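Local atomic coordinates of type III effector (PDB entry 2QHQ), a protein that is of unknown function but belongs to the HopJ family of type III effectors, and is therefore probably a protein delivered into host cells. Residues 32-35 against 36-39; 53-56 against 57-61; 86-90 against 91-95; 99-102 against 103-106. All blocks are in the same frame, centred on the assembly; numbering follows the deposited sequence.

Interaction 1. Residues 32-35 against 36-39; sequences TTMA and VIED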
# COMPACT_ATOMS: atom_id res chain seq x y z
N THR B 32 0.82 9.08 -18.35
CA THR B 32 2.09 9.02 -17.62
C THR B 32 2.11 7.89 -16.61
O THR B 32 3.06 7.08 -16.59
CB THR B 32 2.39 10.37 -16.96
OG1 THR B 32 2.47 11.36 -18.00
CG2 THR B 32 3.71 10.32 -16.18
N THR B 33 1.06 7.80 -15.80
CA THR B 33 0.91 6.70 -14.87
C THR B 33 1.01 5.34 -15.58
O THR B 33 1.71 4.44 -15.13
CB THR B 33 -0.47 6.79 -14.19
OG1 THR B 33 -0.57 8.07 -13.53
CG2 THR B 33 -0.66 5.62 -13.18
N MSE B 34 0.28 5.21 -16.68
CA MSE B 34 0.27 3.96 -17.44
C MSE B 34 1.64 3.58 -17.98
O MSE B 34 2.04 2.41 -17.90
CB MSE B 34 -0.73 4.05 -18.58
CG MSE B 34 -2.15 3.87 -18.17
SE MSE B 34 -2.53 2.15 -17.26
CE MSE B 34 -2.85 2.94 -15.57
N ALA B 35 2.36 4.56 -18.54
CA ALA B 35 3.72 4.32 -19.03
C ALA B 35 4.62 3.81 -17.93
O ALA B 35 5.38 2.86 -18.13
CB ALA B 35 4.31 5.59 -19.65
N VAL B 36 4.58 4.47 -16.78
CA VAL B 36 5.35 4.05 -15.62
C VAL B 36 4.99 2.65 -15.15
O VAL B 36 5.87 1.83 -14.87
CB VAL B 36 5.18 5.06 -14.48
CG1 VAL B 36 5.80 4.54 -13.18
CG2 VAL B 36 5.83 6.38 -14.88
N ILE B 37 3.70 2.35 -15.07
CA ILE B 37 3.29 1.00 -14.64
C ILE B 37 3.72 -0.07 -15.64
O ILE B 37 4.27 -1.12 -15.26
CB ILE B 37 1.78 0.92 -14.33
CG1 ILE B 37 1.44 1.81 -13.13
CG2 ILE B 37 1.36 -0.55 -14.13
CD1 ILE B 37 -0.07 1.89 -12.85
N GLU B 38 3.49 0.20 -16.92
CA GLU B 38 3.84 -0.75 -17.98
C GLU B 38 5.33 -1.02 -18.00
O GLU B 38 5.77 -2.16 -18.17
CB GLU B 38 3.43 -0.21 -19.35
CG GLU B 38 1.95 -0.24 -19.63
CD GLU B 38 1.62 0.25 -21.03
OE1 GLU B 38 2.44 0.99 -21.64
OE2 GLU B 38 0.54 -0.12 -21.53
N ASP B 39 6.12 0.04 -17.87
CA ASP B 39 7.57 -0.09 -17.93
C ASP B 39 8.18 -0.78 -16.72
O ASP B 39 9.23 -1.40 -16.83
CB ASP B 39 8.25 1.28 -18.09
CG ASP B 39 8.11 1.85 -19.49
OD1 ASP B 39 7.48 1.19 -20.35
OD2 ASP B 39 8.62 2.97 -19.71

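Interaction 2. Residues 53-56 against 57-61; sequences TQND and ANENN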
# COMPACT_ATOMS: atom_id res chain seq x y z
N THR B 53 -18.49 -1.40 -5.19
CA THR B 53 -18.31 -2.03 -6.49
C THR B 53 -17.32 -3.20 -6.42
O THR B 53 -16.42 -3.23 -5.57
CB THR B 53 -17.97 -0.99 -7.58
OG1 THR B 53 -18.27 -1.53 -8.87
CG2 THR B 53 -16.51 -0.58 -7.53
N GLN B 54 -17.51 -4.19 -7.29
CA GLN B 54 -16.70 -5.40 -7.27
C GLN B 54 -16.24 -5.62 -8.70
O GLN B 54 -17.04 -5.47 -9.64
CB GLN B 54 -17.54 -6.58 -6.78
CG GLN B 54 -16.82 -7.94 -6.70
CD GLN B 54 -16.75 -8.67 -8.05
OE1 GLN B 54 -17.60 -8.49 -8.92
NE2 GLN B 54 -15.73 -9.51 -8.22
N ASN B 55 -14.97 -5.99 -8.86
CA ASN B 55 -14.38 -6.21 -10.18
C ASN B 55 -13.85 -7.63 -10.26
O ASN B 55 -13.04 -8.02 -9.42
CB ASN B 55 -13.20 -5.25 -10.40
CG ASN B 55 -13.60 -3.80 -10.20
OD1 ASN B 55 -14.14 -3.16 -11.10
ND2 ASN B 55 -13.34 -3.27 -8.99
N ASP B 56 -14.31 -8.40 -11.24
CA ASP B 56 -13.73 -9.71 -11.50
C ASP B 56 -12.33 -9.52 -12.06
O ASP B 56 -11.99 -8.42 -12.50
CB ASP B 56 -14.57 -10.50 -12.51
CG ASP B 56 -15.91 -10.95 -11.97
OD1 ASP B 56 -16.11 -10.96 -10.74
OD2 ASP B 56 -16.76 -11.32 -12.81
N ALA B 57 -11.52 -10.58 -12.04
CA ALA B 57 -10.27 -10.56 -12.79
C ALA B 57 -10.60 -10.25 -14.25
O ALA B 57 -11.58 -10.78 -14.81
CB ALA B 57 -9.52 -11.89 -12.68
N ASN B 58 -9.77 -9.41 -14.85
CA ASN B 58 -9.95 -8.95 -16.23
C ASN B 58 -11.10 -7.97 -16.47
O ASN B 58 -11.39 -7.61 -17.62
CB ASN B 58 -9.95 -10.13 -17.22
CG ASN B 58 -8.54 -10.62 -17.56
OD1 ASN B 58 -7.61 -9.82 -17.71
ND2 ASN B 58 -8.38 -11.92 -17.69
N GLU B 59 -11.74 -7.52 -15.39
CA GLU B 59 -12.70 -6.43 -15.48
C GLU B 59 -12.06 -5.16 -14.93
O GLU B 59 -11.56 -5.17 -13.81
CB GLU B 59 -13.95 -6.77 -14.68
CG GLU B 59 -14.99 -5.66 -14.66
CD GLU B 59 -16.27 -6.02 -13.91
OE1 GLU B 59 -16.28 -7.01 -13.15
OE2 GLU B 59 -17.28 -5.29 -14.09
N ASN B 60 -12.08 -4.09 -15.72
CA ASN B 60 -11.48 -2.83 -15.28
C ASN B 60 -9.99 -2.98 -14.94
O ASN B 60 -9.53 -2.58 -13.86
CB ASN B 60 -12.29 -2.26 -14.10
CG ASN B 60 -13.71 -1.95 -14.49
OD1 ASN B 60 -13.96 -1.38 -15.55
ND2 ASN B 60 -14.66 -2.36 -13.66
N ASN B 61 -9.24 -3.56 -15.87
CA ASN B 61 -7.81 -3.79 -15.68
C ASN B 61 -7.01 -2.52 -15.41
O ASN B 61 -6.04 -2.54 -14.65
CB ASN B 61 -7.21 -4.51 -16.90
CG ASN B 61 -7.44 -6.01 -16.84
OD1 ASN B 61 -7.66 -6.57 -15.78
ND2 ASN B 61 -7.38 -6.66 -18.00
O HOH W 1 -18.49 -4.33 -11.94

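Interaction 3. Residues 86-90 against 91-95; sequences RFYRE and DVLLH. With ACT (acetate ion), chain C.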
# COMPACT_ATOMS: atom_id res chain seq x y z
N ARG B 86 -6.76 12.87 -15.92
CA ARG B 86 -8.00 13.53 -16.35
C ARG B 86 -9.27 12.71 -16.08
O ARG B 86 -10.35 13.30 -15.94
CB ARG B 86 -7.96 13.89 -17.85
CG ARG B 86 -6.98 14.98 -18.21
CD ARG B 86 -6.98 15.20 -19.73
NE ARG B 86 -5.77 15.93 -20.13
CZ ARG B 86 -5.73 17.23 -20.44
NH1 ARG B 86 -6.83 17.97 -20.40
NH2 ARG B 86 -4.58 17.79 -20.79
N PHE B 87 -9.17 11.38 -15.98
CA PHE B 87 -10.35 10.58 -15.63
C PHE B 87 -10.91 11.01 -14.27
O PHE B 87 -12.13 11.06 -14.08
CB PHE B 87 -10.06 9.07 -15.58
CG PHE B 87 -9.75 8.44 -16.91
CD1 PHE B 87 -10.53 8.71 -18.03
CD2 PHE B 87 -8.71 7.53 -17.02
CE1 PHE B 87 -10.25 8.08 -19.25
CE2 PHE B 87 -8.42 6.90 -18.23
CZ PHE B 87 -9.18 7.18 -19.35
N TYR B 88 -10.00 11.31 -13.34
CA TYR B 88 -10.37 11.85 -12.04
C TYR B 88 -10.63 13.35 -12.13
O TYR B 88 -11.69 13.82 -11.76
CB TYR B 88 -9.26 11.57 -11.02
CG TYR B 88 -9.45 12.24 -9.68
CD1 TYR B 88 -10.57 11.98 -8.90
CD2 TYR B 88 -8.47 13.11 -9.17
CE1 TYR B 88 -10.72 12.59 -7.64
CE2 TYR B 88 -8.63 13.72 -7.93
CZ TYR B 88 -9.75 13.45 -7.18
OH TYR B 88 -9.91 14.05 -5.94
N ARG B 89 -9.65 14.11 -12.62
CA ARG B 89 -9.73 15.56 -12.53
C ARG B 89 -10.82 16.19 -13.41
O ARG B 89 -11.34 17.25 -13.04
CB ARG B 89 -8.38 16.20 -12.88
CG ARG B 89 -7.39 16.10 -11.75
CD ARG B 89 -6.09 16.81 -12.07
NE ARG B 89 -5.22 16.01 -12.94
CZ ARG B 89 -5.04 16.23 -14.24
NH1 ARG B 89 -5.68 17.21 -14.88
NH2 ARG B 89 -4.21 15.46 -14.92
N GLU B 90 -11.12 15.56 -14.54
CA GLU B 90 -12.13 16.07 -15.49
C GLU B 90 -13.40 15.23 -15.45
O GLU B 90 -14.46 15.73 -15.07
CB GLU B 90 -11.61 16.09 -16.94
CG GLU B 90 -10.53 17.11 -17.20
CD GLU B 90 -10.00 17.10 -18.64
OE1 GLU B 90 -10.44 16.31 -19.52
OE2 GLU B 90 -9.10 17.92 -18.89
N ASP B 91 -13.28 13.97 -15.87
CA ASP B 91 -14.46 13.12 -16.08
C ASP B 91 -15.27 13.04 -14.78
O ASP B 91 -16.50 13.21 -14.78
CB ASP B 91 -14.06 11.70 -16.53
CG ASP B 91 -13.52 11.63 -17.95
OD1 ASP B 91 -12.68 12.48 -18.30
OD2 ASP B 91 -13.93 10.72 -18.73
N VAL B 92 -14.56 12.83 -13.67
CA VAL B 92 -15.27 12.61 -12.43
C VAL B 92 -15.53 13.91 -11.67
O VAL B 92 -16.68 14.19 -11.33
CB VAL B 92 -14.55 11.56 -11.52
CG1 VAL B 92 -15.23 11.49 -10.18
CG2 VAL B 92 -14.60 10.16 -12.17
N LEU B 93 -14.48 14.68 -11.38
CA LEU B 93 -14.63 15.85 -10.50
C LEU B 93 -15.53 16.93 -11.08
O LEU B 93 -16.23 17.60 -10.34
CB LEU B 93 -13.28 16.46 -10.08
CG LEU B 93 -12.44 15.66 -9.07
CD1 LEU B 93 -11.17 16.44 -8.72
CD2 LEU B 93 -13.21 15.30 -7.80
N LEU B 94 -15.51 17.11 -12.41
CA LEU B 94 -16.28 18.17 -13.04
C LEU B 94 -17.73 17.76 -13.28
O LEU B 94 -18.59 18.60 -13.55
CB LEU B 94 -15.64 18.62 -14.36
CG LEU B 94 -14.21 19.16 -14.22
CD1 LEU B 94 -13.65 19.51 -15.59
CD2 LEU B 94 -14.14 20.35 -13.26
N HIS B 95 -18.00 16.45 -13.22
CA HIS B 95 -19.31 15.93 -13.58
C HIS B 95 -19.76 14.94 -12.53
O HIS B 95 -19.76 13.72 -12.77
CB HIS B 95 -19.28 15.29 -14.97
CG HIS B 95 -18.66 16.16 -16.01
ND1 HIS B 95 -17.43 15.88 -16.56
CD2 HIS B 95 -19.06 17.33 -16.54
CE1 HIS B 95 -17.13 16.82 -17.44
NE2 HIS B 95 -18.09 17.72 -17.44
C ACT C . -17.84 20.65 -19.83
O ACT C . -17.55 20.38 -18.64
OXT ACT C . -17.55 21.80 -20.22
CH3 ACT C . -18.48 19.64 -20.74
O HOH W 2 -12.07 14.24 -19.97

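Interaction 4. Residues 99-102 against 103-106; sequences NDHQ and NIRN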
# COMPACT_ATOMS: atom_id res chain seq x y z
N ASN B 99 -21.91 8.63 -14.41
CA ASN B 99 -21.78 7.29 -13.83
C ASN B 99 -20.59 6.50 -14.35
O ASN B 99 -20.46 5.29 -14.08
CB ASN B 99 -23.09 6.53 -13.99
CG ASN B 99 -24.20 7.16 -13.19
OD1 ASN B 99 -24.19 7.10 -11.95
ND2 ASN B 99 -25.14 7.79 -13.87
N ASP B 100 -19.71 7.19 -15.06
CA ASP B 100 -18.49 6.59 -15.59
C ASP B 100 -17.45 6.38 -14.49
O ASP B 100 -17.60 6.91 -13.38
CB ASP B 100 -17.91 7.41 -16.74
CG ASP B 100 -17.70 8.88 -16.38
OD1 ASP B 100 -18.16 9.36 -15.32
OD2 ASP B 100 -17.06 9.57 -17.20
N HIS B 101 -16.40 5.61 -14.80
CA HIS B 101 -15.29 5.38 -13.86
C HIS B 101 -15.78 5.05 -12.45
O HIS B 101 -15.41 5.73 -11.47
CB HIS B 101 -14.37 6.62 -13.83
CG HIS B 101 -14.05 7.15 -15.18
ND1 HIS B 101 -13.22 6.50 -16.06
CD2 HIS B 101 -14.46 8.28 -15.82
CE1 HIS B 101 -13.15 7.18 -17.19
NE2 HIS B 101 -13.89 8.27 -17.07
N GLN B 102 -16.60 4.01 -12.33
CA GLN B 102 -17.16 3.62 -11.04
C GLN B 102 -16.08 3.35 -10.00
O GLN B 102 -16.30 3.58 -8.81
CB GLN B 102 -18.09 2.41 -11.18
CG GLN B 102 -19.53 2.77 -11.61
CD GLN B 102 -20.21 3.77 -10.67
OE1 GLN B 102 -20.21 3.60 -9.44
NE2 GLN B 102 -20.80 4.81 -11.25
N ASN B 103 -14.93 2.83 -10.42
CA ASN B 103 -13.87 2.62 -9.44
C ASN B 103 -13.33 3.92 -8.83
O ASN B 103 -13.07 3.97 -7.65
CB ASN B 103 -12.76 1.75 -10.01
CG ASN B 103 -13.15 0.30 -10.02
OD1 ASN B 103 -13.21 -0.34 -8.98
ND2 ASN B 103 -13.41 -0.25 -11.22
N ILE B 104 -13.15 4.95 -9.65
CA ILE B 104 -12.75 6.25 -9.11
C ILE B 104 -13.81 6.79 -8.16
O ILE B 104 -13.50 7.22 -7.05
CB ILE B 104 -12.50 7.30 -10.24
CG1 ILE B 104 -11.37 6.83 -11.17
CG2 ILE B 104 -12.15 8.66 -9.64
CD1 ILE B 104 -11.13 7.80 -12.39
N ARG B 105 -15.08 6.74 -8.59
CA ARG B 105 -16.17 7.31 -7.80
C ARG B 105 -16.34 6.58 -6.47
O ARG B 105 -16.57 7.21 -5.47
CB ARG B 105 -17.47 7.34 -8.59
CG ARG B 105 -17.40 8.26 -9.81
CD ARG B 105 -18.67 8.20 -10.65
NE ARG B 105 -18.51 9.04 -11.84
CZ ARG B 105 -18.69 10.36 -11.88
NH1 ARG B 105 -19.07 11.05 -10.79
NH2 ARG B 105 -18.49 11.01 -13.02
N ASN B 106 -16.16 5.26 -6.46
CA ASN B 106 -16.24 4.48 -5.24
C ASN B 106 -15.07 4.74 -4.31
O ASN B 106 -15.25 4.87 -3.11
CB ASN B 106 -16.39 2.99 -5.51
CG ASN B 106 -17.85 2.57 -5.66
OD1 ASN B 106 -18.56 2.34 -4.66
ND2 ASN B 106 -18.32 2.51 -6.89
O HOH W 3 -20.98 1.62 -7.58

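Interaction 1. Residues 32-35 against 36-39
Ile37 lays its CD1 methyl alongside the methyl branch of Thr33, CD1 to Thr33 CG2 being 3.8 Å, and beside it meets the CE methyl of Met34, a selenomethionine, at 4.0 Å from the same CD1. All three side chains point the same way, side by side, so the isoleucine tip rests against a short branch and the end of a long, bent one. With CG1 of Ile37 anti to its own carbonyl carbon (chi1 -65°), the ethyl arm runs back along the helix and passes 3.3 Å from Thr33 O at CG1. The threonine suits a buried place because CG2 faces this apolar group while OG1 is hydrogen-bonded to Cys83 O. These residues form about two turns of helix 30-40, whose i to i+4 ladder runs unbroken here: Val36 N to Thr32 O at 3.0 Å, then Ile37 N to Thr33 O, Glu38 N to Met34 O and Asp39 N to Ala35 O. Val36, branched and buried, packs against Leu14 and Phe17 of helix 14-23. Asp39, also buried, has its carboxylate satisfied by two backbone amides, OD1 by Ala5 N and OD2 by Met12 N, which ties the N-terminal segment to the helix.

Interaction 2. Residues 53-56 against 57-61
Glu59, in the conformer described, one of two, folds back over the strand end that precedes it, and its CB already sits 3.4 Å from Asp56 O. CG stands anti to the backbone N (chi1 177°), and the chain continues extended, carrying the carboxylate to the CA of Asn55, which OE1 approaches, and to the backbone N of Asp56. At the tip, OE1 accepts from Asp56 N at 3.1 Å, met on its anti side in a fairly straight bond, while OE2 takes a water that lies 2.6 Å away and also donates to Gln54 O. A glutamate suits this place because it is long enough to bring one oxygen to an amide and the other to water. The backbone beneath is a type II beta turn from Asp56 to Glu59, closed by Glu59 N to Asp56 O at 3.0 Å, and it follows strand 53-55, an outermost strand of a three-stranded antiparallel sheet. Beyond the turn, Asn60 ND2 donates to Asn55 OD1 at 2.7 Å, in the carbonyl plane, the two amides crossing at about a right angle. Asn55 is buried, and its ND2 is hydrogen-bonded to Asn103 OD1 and Phe48 O, so both ends of its amide are used. Asp56 OD1 accepts from Gln54 NE2 at 2.9 Å; its OD2 lies 4.3 Å from Glu59 OE1, a closeness of like charges that solvent would probably soften.

Interaction 3. Residues 86-90 against 91-95
Leu93 spreads its two methyls against the ring of Tyr88, and this is the close-packed part of the contact. CD1 stands over one face, 3.9 Å from the ring centroid and 22° off the normal, a CH-pi contact, while CD2 reaches Tyr88 CE1 at 3.7 Å. With CG of Tyr88 anti to the backbone N (chi1 172°), the ring is swung toward the leucine, five residues on. That spacing fits the backbone, which widens into a pi-type turn: Asp91 N bonds to Arg86 O and Leu93 N to Tyr88 O at 2.9 Å, each an i to i+5 bond, while Val92 N to Phe87 O is weak. Val92, buried and branched, fills the side facing Ile104 and Met108 of helix 102-110.

The polar side is looser and wetter. Arg86 NH1 pairs with Glu90 OE2 in a salt bridge of 2.7 Å, and the other oxygen, OE1, shares a water with Asp91 OD1. Asp91 OD2 turns instead to His101 NE2, and its carboxylate stands nearly perpendicular to the Phe87 ring, OD2 at the ring edge. Farther along the chain, His95 ND1 gives a weak bond to Asp91 O, and NE2 donates to an acetate oxygen at 3.0 Å, an ion probably taken from the crystallisation liquor. The water donating to both Glu90 OE1 and Asp91 OD1 would probably ease the repulsion of two carboxylates whose oxygens lie 4.6 Å apart. Since both His95 nitrogens act as donors, the ring may be positively charged, though the ND1 bond is too weak to prove it.

Interaction 4. Residues 99-102 against 103-106
The guanidinium of Arg105 presents its edge to Asp100 and has Asn99 N over one face. Along that edge NE donates to Asp100 O at 2.8 Å and NH2 to Asp100 OD1, also at 2.8 Å, the second being a salt bridge; carboxylate and guanidinium are nearly coplanar, 26° apart. The grip lies at the start of helix 102-110, where His101 holds the N-cap position and Arg105 N is hydrogen-bonded to His101 O. Arginine suits the place because one side-on group can hold a backbone oxygen and a carboxylate together; NH2 is also hydrogen-bonded to His95 O. Asp100 has its carboxyl carbon between backbone N and carbonyl carbon (chi1 53°), which turns OD1 toward that arginine. On the inner side, the CB of His101 packs at 3.7 Å on Ile104 CD1, with the imidazole NE2 held by Asp91. Gln102 doubles back to the preceding loop, NE2 donating a hydrogen bond to Asn99 O at 2.9 Å, from above the carbonyl plane. A water joins Gln102 OE1 to Asn106 ND2. Gln102 O takes two donors, Asn106 N at 2.9 Å and Asn106 ND2 at 3.0 Å, from opposite faces of its carbonyl plane.

Interactions 1 and 4 are partly buried, whereas interactions 2 and 3 lie at the surface; charged groups and water join in these two and in interaction 4, but interaction 1 rests on backbone bonds and methyls. Interaction 1 also stands apart in space, on helix 30-40, its centre about 20 Å from those of the others. The remaining three join around helix 102-110. Interaction 4 sits between its neighbours, reached from helix 86-92 through Asp91 with His101 and His95 with Arg105, and from strand 53-55 through Asn55 with Asn103. Interaction 2 relies on amides and a carboxylate round a turn, while interaction 3 combines ring packing with a widened helical turn.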